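Local coordinates for DUF3829 family protein (Bacteroides vulgatus, PDB 4YJW) that is of unknown function but folds as an all-alpha bundle of long helices and probably starts life with a lipoprotein-type signal peptide, at residues Q111-S114 and Y115-D118. Sequence-based numbering, arbitrary orientation.
Sequences QDQS and YKKD
Lys116 N donates to Gln113 O (3.1 Å, N-H...O 151°). Lys117 N does the same to Ser114 O (3.0 Å, 137°). The two i to i+3 bonds, the second well short of straight, fit a short helical turn whose backbone bonding is slight. The turn is compact: Lys117 CB lies 3.3 Å from Ser114 O, with Tyr115 CD1 in looser van der Waals contact with Gln113 CA (3.9 Å). The ring is turned back beside the Gln113 backbone because CG sits between the backbone N and the carbonyl carbon (chi1 72°), while Lys116 CG rests over one ring face, near the rim. Tyr109 and Met110 of helix 79-111 also touch Tyr115. The entry to the turn is an Asx turn: Asp112, the first residue to leave helical geometry after helix 79-111, accepts Ser114 N at OD1 (3.0 Å), and Ser114 OG donates to the same oxygen (2.6 Å) from the same face of the carboxylate. An alanine in place of Ser114 removes the shorter of these bonds and would probably leave the carboxylate held less firmly by the backbone N-H. On the solvent side the lysines fit loosely. Lys116 runs alongside Gln113, CE 3.4 Å from OE1, before bending to a weak bond between NZ and Tyr115 OH. Lys117 folds back at chi3 and chi4, yet its NZ stops 3.6 Å from Ser114 OG without a hydrogen bond.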
loop_
_atom_site.group_PDB
_atom_site.type_symbol
_atom_site.label_atom_id
_atom_site.label_comp_id
_atom_site.label_asym_id
_atom_site.label_seq_id
_atom_site.Cartn_x
_atom_site.Cartn_y
_atom_site.Cartn_z
ATOM N N GLN A 111 26.179 0.899 1.511
ATOM C CA GLN A 111 27.095 0.152 2.387
ATOM C C GLN A 111 28.215 -0.588 1.650
ATOM O O GLN A 111 29.234 -0.879 2.282
ATOM C CB GLN A 111 26.313 -0.808 3.285
ATOM C CG GLN A 111 25.536 0.004 4.338
ATOM C CD GLN A 111 24.745 -0.814 5.322
ATOM O OE1 GLN A 111 24.451 -2.005 5.117
ATOM N NE2 GLN A 111 24.342 -0.167 6.404
ATOM N N ASP A 112 28.063 -0.875 0.342
ATOM C CA ASP A 112 29.146 -1.558 -0.381
ATOM C C ASP A 112 29.958 -0.527 -1.188
ATOM O O ASP A 112 30.779 -0.906 -2.030
ATOM C CB ASP A 112 28.611 -2.711 -1.256
ATOM C CG ASP A 112 27.857 -2.308 -2.511
ATOM O OD1 ASP A 112 27.803 -1.092 -2.809
ATOM O OD2 ASP A 112 27.263 -3.202 -3.162
ATOM N N GLN A 113 29.692 0.783 -0.947
ATOM C CA GLN A 113 30.394 1.938 -1.542
ATOM C C GLN A 113 30.166 2.086 -3.066
ATOM O O GLN A 113 30.914 2.831 -3.717
ATOM C CB GLN A 113 31.915 1.882 -1.244
ATOM C CG GLN A 113 32.262 1.919 0.240
ATOM C CD GLN A 113 33.738 1.725 0.456
ATOM O OE1 GLN A 113 34.525 2.680 0.445
ATOM N NE2 GLN A 113 34.148 0.477 0.634
ATOM N N SER A 114 29.100 1.460 -3.618
ATOM C CA SER A 114 28.756 1.614 -5.049
ATOM C C SER A 114 28.417 3.075 -5.383
ATOM O O SER A 114 28.627 3.493 -6.532
ATOM C CB SER A 114 27.583 0.724 -5.441
ATOM O OG SER A 114 27.915 -0.651 -5.419
ATOM N N TYR A 115 27.943 3.871 -4.375
ATOM C CA TYR A 115 27.606 5.286 -4.576
ATOM C C TYR A 115 28.809 6.116 -5.032
ATOM O O TYR A 115 28.621 7.138 -5.695
ATOM C CB TYR A 115 26.965 5.916 -3.326
ATOM C CG TYR A 115 27.914 6.144 -2.171
ATOM C CD1 TYR A 115 28.161 5.139 -1.237
ATOM C CD2 TYR A 115 28.523 7.382 -1.978
ATOM C CE1 TYR A 115 29.011 5.353 -0.153
ATOM C CE2 TYR A 115 29.396 7.600 -0.909
ATOM C CZ TYR A 115 29.633 6.583 0.003
ATOM O OH TYR A 115 30.489 6.788 1.062
ATOM N N LYS A 116 30.032 5.691 -4.665
ATOM C CA LYS A 116 31.268 6.391 -5.062
ATOM C C LYS A 116 31.496 6.243 -6.564
ATOM O O LYS A 116 32.024 7.159 -7.192
ATOM C CB LYS A 116 32.477 5.839 -4.278
ATOM C CG LYS A 116 32.404 6.111 -2.774
ATOM C CD LYS A 116 33.673 5.646 -2.062
ATOM C CE LYS A 116 33.609 5.828 -0.562
ATOM N NZ LYS A 116 33.646 7.263 -0.158
ATOM N N LYS A 117 31.054 5.108 -7.148
ATOM C CA LYS A 117 31.230 4.795 -8.568
ATOM C C LYS A 117 30.301 5.601 -9.512
ATOM O O LYS A 117 30.677 5.815 -10.663
ATOM C CB LYS A 117 31.046 3.286 -8.824
ATOM C CG LYS A 117 32.235 2.448 -8.340
ATOM C CD LYS A 117 32.236 1.026 -8.912
ATOM C CE LYS A 117 31.559 0.005 -8.021
ATOM N NZ LYS A 117 30.075 0.022 -8.160
ATOM N N ASP A 118 29.091 5.991 -9.065
ATOM C CA ASP A 118 28.166 6.751 -9.925
ATOM C C ASP A 118 27.869 8.150 -9.329
ATOM O O ASP A 118 26.866 8.771 -9.687
ATOM C CB ASP A 118 26.867 5.954 -10.166
ATOM C CG ASP A 118 25.941 5.880 -8.963
ATOM O OD1 ASP A 118 26.387 6.213 -7.853
ATOM O OD2 ASP A 118 24.753 5.555 -9.151
#